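Local coordinates for carbohydrate binding protein, putative, cpb33A (Cellvibrio japonicus, PDB 5FJQ) that is a copper-dependent lytic polysaccharide monooxygenase domain that probably cleaves chitin oxidatively and is important for efficient chitin utilization by the bacterium, at residues Tyr104-Ile109 with Ile128-Pro133; Glu43-Gly48 with Ala65-Leu70. One frame throughout, in Å; residues are numbered along the deposited sequence.

Contact 1 (Tyr104-Ile109 with Ile128-Pro133)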
loop_
_atom_site.group_PDB
_atom_site.type_symbol
_atom_site.label_atom_id
_atom_site.label_comp_id
_atom_site.label_asym_id
_atom_site.label_seq_id
_atom_site.Cartn_x
_atom_site.Cartn_y
_atom_site.Cartn_z
ATOM N N TYR A 104 4.865 -13.674 4.329
ATOM C CA TYR A 104 5.745 -12.682 3.659
ATOM C C TYR A 104 5.266 -11.241 3.688
ATOM O O TYR A 104 4.039 -10.955 3.795
ATOM C CB TYR A 104 5.960 -13.055 2.176
ATOM C CG TYR A 104 4.703 -13.214 1.365
ATOM C CD1 TYR A 104 3.962 -12.089 0.934
ATOM C CD2 TYR A 104 4.300 -14.464 0.946
ATOM C CE1 TYR A 104 2.842 -12.234 0.140
ATOM C CE2 TYR A 104 3.179 -14.634 0.150
ATOM C CZ TYR A 104 2.440 -13.519 -0.241
ATOM O OH TYR A 104 1.326 -13.718 -0.980
ATOM N N PHE A 105 6.204 -10.320 3.551
ATOM C CA PHE A 105 5.847 -8.962 3.080
ATOM C C PHE A 105 6.408 -8.873 1.685
ATOM O O PHE A 105 7.671 -9.070 1.474
ATOM C CB PHE A 105 6.459 -7.826 3.951
ATOM C CG PHE A 105 5.876 -7.750 5.363
ATOM C CD1 PHE A 105 6.347 -8.588 6.372
ATOM C CD2 PHE A 105 4.794 -6.906 5.650
ATOM C CE1 PHE A 105 5.813 -8.558 7.686
ATOM C CE2 PHE A 105 4.260 -6.873 6.944
ATOM C CZ PHE A 105 4.740 -7.715 7.950
ATOM N N ARG A 106 5.560 -8.472 0.744
ATOM C CA ARG A 106 6.023 -8.251 -0.610
ATOM C C ARG A 106 5.799 -6.837 -1.098
ATOM O O ARG A 106 4.783 -6.192 -0.764
ATOM C CB ARG A 106 5.315 -9.196 -1.626
ATOM C CG ARG A 106 5.835 -10.602 -1.573
ATOM C CD ARG A 106 5.033 -11.490 -2.519
ATOM N NE ARG A 106 5.543 -12.852 -2.352
ATOM C CZ ARG A 106 4.920 -13.963 -2.759
ATOM N NH1 ARG A 106 3.722 -13.888 -3.291
ATOM N NH2 ARG A 106 5.460 -15.162 -2.539
ATOM N N TYR A 107 6.769 -6.374 -1.894
ATOM C CA TYR A 107 6.606 -5.124 -2.587
ATOM C C TYR A 107 6.612 -5.254 -4.088
ATOM O O TYR A 107 7.482 -5.979 -4.677
ATOM C CB TYR A 107 7.697 -4.139 -2.180
ATOM C CG TYR A 107 7.678 -3.872 -0.695
ATOM C CD1 TYR A 107 7.985 -4.889 0.212
ATOM C CD2 TYR A 107 7.316 -2.631 -0.204
ATOM C CE1 TYR A 107 8.008 -4.651 1.589
ATOM C CE2 TYR A 107 7.351 -2.357 1.170
ATOM C CZ TYR A 107 7.618 -3.386 2.041
ATOM O OH TYR A 107 7.595 -3.136 3.350
ATOM N N TYR A 108 5.778 -4.399 -4.692
ATOM C CA TYR A 108 5.654 -4.294 -6.173
ATOM C C TYR A 108 5.788 -2.846 -6.529
ATOM O O TYR A 108 5.687 -1.952 -5.637
ATOM C CB TYR A 108 4.290 -4.815 -6.664
ATOM C CG TYR A 108 4.047 -6.232 -6.288
ATOM C CD1 TYR A 108 3.748 -6.605 -4.946
ATOM C CD2 TYR A 108 4.083 -7.235 -7.280
ATOM C CE1 TYR A 108 3.553 -7.941 -4.619
ATOM C CE2 TYR A 108 3.872 -8.537 -6.947
ATOM C CZ TYR A 108 3.602 -8.884 -5.667
ATOM O OH TYR A 108 3.436 -10.189 -5.456
ATOM N N ILE A 109 6.004 -2.606 -7.816
ATOM C CA ILE A 109 6.112 -1.245 -8.366
ATOM C C ILE A 109 5.550 -1.196 -9.780
ATOM O O ILE A 109 5.546 -2.224 -10.483
ATOM C CB ILE A 109 7.562 -0.667 -8.325
ATOM C CG1 ILE A 109 7.514 0.845 -8.626
ATOM C CG2 ILE A 109 8.489 -1.414 -9.306
ATOM C CD1 ILE A 109 8.773 1.636 -8.251
ATOM N N ILE A 128 9.243 -6.436 -6.586
ATOM C CA ILE A 128 10.522 -5.873 -6.361
ATOM C C ILE A 128 11.174 -6.337 -5.034
ATOM O O ILE A 128 12.391 -6.161 -4.847
ATOM C CB ILE A 128 10.597 -4.355 -6.661
ATOM C CG1 ILE A 128 9.643 -3.506 -5.777
ATOM C CG2 ILE A 128 10.513 -4.127 -8.200
ATOM C CD1 ILE A 128 10.121 -2.060 -5.587
ATOM N N HIS A 129 10.362 -6.962 -4.174
ATOM C CA HIS A 129 10.867 -7.456 -2.909
ATOM C C HIS A 129 9.969 -8.524 -2.296
ATOM O O HIS A 129 8.706 -8.409 -2.299
ATOM C CB HIS A 129 11.072 -6.279 -1.896
ATOM C CG HIS A 129 11.749 -6.685 -0.625
ATOM N ND1 HIS A 129 13.126 -6.784 -0.522
ATOM C CD2 HIS A 129 11.253 -7.061 0.586
ATOM C CE1 HIS A 129 13.446 -7.171 0.701
ATOM N NE2 HIS A 129 12.334 -7.338 1.394
ATOM N N ASP A 130 10.621 -9.483 -1.641
ATOM C CA ASP A 130 9.925 -10.522 -0.876
ATOM C C ASP A 130 10.727 -10.753 0.388
ATOM O O ASP A 130 11.968 -11.071 0.380
ATOM C CB ASP A 130 9.732 -11.787 -1.734
ATOM C CG ASP A 130 8.915 -12.862 -1.055
ATOM O OD1 ASP A 130 8.884 -12.987 0.165
ATOM O OD2 ASP A 130 8.275 -13.624 -1.765
ATOM N N SER A 131 10.053 -10.535 1.509
ATOM C CA SER A 131 10.773 -10.533 2.728
ATOM C C SER A 131 10.870 -11.933 3.309
ATOM O O SER A 131 11.543 -12.131 4.249
ATOM C CB SER A 131 10.135 -9.608 3.733
ATOM O OG SER A 131 9.048 -10.255 4.361
ATOM N N GLY A 132 10.202 -12.922 2.757
ATOM C CA GLY A 132 10.239 -14.204 3.435
ATOM C C GLY A 132 9.417 -14.160 4.725
ATOM O O GLY A 132 9.006 -13.055 5.177
ATOM N N PRO A 133 9.147 -15.355 5.314
ATOM C CA PRO A 133 8.291 -15.489 6.487
ATOM C C PRO A 133 8.933 -14.833 7.713
ATOM O O PRO A 133 10.173 -14.528 7.718
ATOM C CB PRO A 133 8.192 -17.005 6.680
ATOM C CG PRO A 133 9.522 -17.485 6.179
ATOM C CD PRO A 133 9.840 -16.622 5.001
#

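Contact 2 (Glu43-Gly48 with Ala65-Leu70)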
loop_
_atom_site.group_PDB
_atom_site.type_symbol
_atom_site.label_atom_id
_atom_site.label_comp_id
_atom_site.label_asym_id
_atom_site.label_seq_id
_atom_site.Cartn_x
_atom_site.Cartn_y
_atom_site.Cartn_z
ATOM N N GLU A 43 -6.004 -1.585 8.859
ATOM C CA GLU A 43 -7.056 -2.469 8.523
ATOM C C GLU A 43 -7.398 -2.505 7.030
ATOM O O GLU A 43 -8.566 -2.667 6.675
ATOM C CB GLU A 43 -8.245 -1.900 9.215
ATOM C CG GLU A 43 -9.211 -2.873 9.717
ATOM C CD GLU A 43 -9.960 -2.248 10.863
ATOM O OE1 GLU A 43 -9.357 -2.170 11.976
ATOM O OE2 GLU A 43 -11.098 -1.791 10.629
ATOM N N VAL A 44 -6.440 -2.298 6.148
ATOM C CA VAL A 44 -6.770 -2.358 4.738
ATOM C C VAL A 44 -6.579 -3.834 4.449
ATOM O O VAL A 44 -5.507 -4.279 3.983
ATOM C CB VAL A 44 -5.898 -1.369 3.880
ATOM C CG1 VAL A 44 -6.223 -1.432 2.416
ATOM C CG2 VAL A 44 -6.027 0.076 4.348
ATOM N N ALA A 45 -7.625 -4.611 4.759
ATOM C CA ALA A 45 -7.466 -6.048 5.084
ATOM C C ALA A 45 -8.402 -6.907 4.289
ATOM O O ALA A 45 -9.506 -6.476 3.986
ATOM C CB ALA A 45 -7.699 -6.313 6.576
ATOM N N VAL A 46 -8.000 -8.136 4.003
ATOM C CA VAL A 46 -8.921 -9.109 3.388
ATOM C C VAL A 46 -8.815 -10.388 4.171
ATOM O O VAL A 46 -7.739 -10.960 4.255
ATOM C CB VAL A 46 -8.628 -9.354 1.897
ATOM C CG1 VAL A 46 -9.510 -10.423 1.322
ATOM C CG2 VAL A 46 -8.879 -8.116 1.038
ATOM N N GLY A 47 -9.917 -10.865 4.749
ATOM C CA GLY A 47 -9.887 -12.149 5.460
ATOM C C GLY A 47 -9.962 -13.338 4.492
ATOM O O GLY A 47 -10.570 -13.247 3.442
ATOM N N GLY A 48 -9.329 -14.445 4.852
ATOM C CA GLY A 48 -9.353 -15.678 4.081
ATOM C C GLY A 48 -8.307 -15.804 2.989
ATOM O O GLY A 48 -8.285 -16.819 2.292
ATOM N N ALA A 65 -8.147 -2.276 -0.947
ATOM C CA ALA A 65 -8.383 -3.713 -0.765
ATOM C C ALA A 65 -9.902 -3.980 -0.940
ATOM O O ALA A 65 -10.451 -4.817 -0.276
ATOM C CB ALA A 65 -7.899 -4.153 0.604
ATOM N N ASN A 66 -10.549 -3.174 -1.793
ATOM C CA ASN A 66 -11.983 -3.268 -2.127
ATOM C C ASN A 66 -12.930 -2.922 -0.972
ATOM O O ASN A 66 -14.117 -3.326 -0.955
ATOM C CB ASN A 66 -12.323 -4.634 -2.755
ATOM C CG ASN A 66 -13.612 -4.609 -3.575
ATOM O OD1 ASN A 66 -13.972 -3.591 -4.186
ATOM N ND2 ASN A 66 -14.280 -5.759 -3.645
ATOM N N ARG A 67 -12.425 -2.119 -0.028
ATOM C CA ARG A 67 -13.233 -1.638 1.059
ATOM C C ARG A 67 -13.786 -0.262 0.737
ATOM O O ARG A 67 -13.020 0.618 0.404
ATOM C CB ARG A 67 -12.371 -1.586 2.313
ATOM C CG ARG A 67 -11.892 -3.008 2.634
ATOM C CD ARG A 67 -10.789 -3.090 3.616
ATOM N NE ARG A 67 -11.268 -2.666 4.920
ATOM C CZ ARG A 67 -11.438 -3.454 5.996
ATOM N NH1 ARG A 67 -11.152 -4.763 5.987
ATOM N NH2 ARG A 67 -11.849 -2.907 7.142
ATOM N N ALA A 68 -15.107 -0.067 0.839
ATOM C CA ALA A 68 -15.689 1.153 0.296
ATOM C C ALA A 68 -15.241 2.458 0.993
ATOM O O ALA A 68 -15.127 3.541 0.371
ATOM C CB ALA A 68 -17.232 1.023 0.247
ATOM N N ASN A 69 -15.081 2.389 2.302
ATOM C CA ASN A 69 -14.652 3.549 3.081
ATOM C C ASN A 69 -13.144 3.964 2.773
ATOM O O ASN A 69 -12.591 4.841 3.431
ATOM C CB ASN A 69 -14.925 3.306 4.602
ATOM C CG ASN A 69 -14.005 2.252 5.246
ATOM O OD1 ASN A 69 -12.940 1.890 4.701
ATOM N ND2 ASN A 69 -14.325 1.869 6.493
ATOM N N LEU A 70 -12.534 3.338 1.763
ATOM C CA LEU A 70 -11.210 3.716 1.257
ATOM C C LEU A 70 -11.191 3.836 -0.279
ATOM O O LEU A 70 -10.133 3.970 -0.883
ATOM C CB LEU A 70 -10.154 2.692 1.648
ATOM C CG LEU A 70 -9.916 2.471 3.140
ATOM C CD1 LEU A 70 -9.170 1.169 3.337
ATOM C CD2 LEU A 70 -9.180 3.661 3.828
#

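Contact 1 (Tyr104-Ile109 with Ile128-Pro133)
R106 leaves strand 102-109 with CG anti to its carbonyl carbon (chi1 -76°) and runs extended to NE along D130, which points the same way. Its CB and CG pass the carbonyl oxygen of H129 and CD comes alongside the D130 carboxylate; R106 NE then donates to the carboxylate, 2.9 Å from D130 OD2, which lies close to the guanidinium plane although it is itself met from above the carboxylate plane. NH2 adds a weak bond to the same oxygen, while NH1 turns to D51. The Y104 ring lies against one face of the guanidinium, with NE 3.5 Å above the ring plane, and its OH also reaches D51, so a long, flat cation suits this place between two acids. R106 and D130 form an antiparallel non-hydrogen-bonded pair between strands 102-109 and 126-130, in a mixed sheet of the LPMO β-sandwich. Next along, I128 and H129 both face Y107 in a classic beta bulge: Y107 O accepts from I128 N at 2.6 Å and from H129 N at 3.1 Å. I128 lays its CG2 on I109 CG2, 3.6 Å away. Beyond the strand end, S131 takes over the pairing: F105 N donates to S131 OG (3.0 Å), S131 N returns a bond to F105 O, and the hydroxyl donates to G132 O. D130 OD1 closes an Asx turn by accepting from G132 N at 2.9 Å, and glycine suits the positive phi (71°) there.

Contact 2 (Glu43-Gly48 with Ala65-Leu70)
Beside the copper site, where the side chain of E43 touches the copper ligand H1, the run into edge strand 45-47 is gripped by an arginine from the loop between helix 53-56 and strand 83-84. R67 starts with CG anti to its carbonyl carbon and stays extended at chi2, then bends at chi3 (68°), which brings its guanidinium across the backbone of E43-A45. There, NH1 donates to the carbonyl of A45, 3.1 Å from A45 O, with the acceptor near the guanidinium plane but the donor above the carbonyl plane. E43 O sits over the centre of one guanidinium face, 3.1 Å from R67 CZ, where the positive charge probably attracts it although the angles are too poor for a hydrogen bond. The E43 side chain crosses that of R67 at about a right angle, their flat ends turned 62° apart, and makes a long salt bridge, E43 OE2 to R67 NH2 at 3.7 Å. Behind the charged group, V44 is the centre of an inverse gamma turn and spreads its two methyls: CG1 meets A65 CB at 3.7 Å, while CG2 presses on L70 CD1 at a tight 3.5 Å. The small A65 lets the loop approach the valines closely, and V46 CG2 extends this apolar patch. Backbone bonds from V44 and V46 to strand 169-178 place the whole as a long loop packed upon a sheet edge beside the copper site of an AA10 LPMO.

From the copper-binding N terminus the chain passes through two helices before reaching 43-48. Contact 2 then closes the excursion through helix 53-56 by bringing 65-70 back against that short strand. Only later does contact 1 open, closing the largely irregular connection between strands 102-109 and 126-130. The two therefore stand in series, neither nested nor crossed, with centres 19 Å apart and nearest atoms about 11 Å apart. One mixed sheet still joins them: 45-47 pairs with 169-178, which pairs with 152-161, which pairs with 102-109. Contact 2 ties the loop region to the sheet near the copper; contact 1 adds strand 126-130 next to 102-109, at the other end of that run of strands.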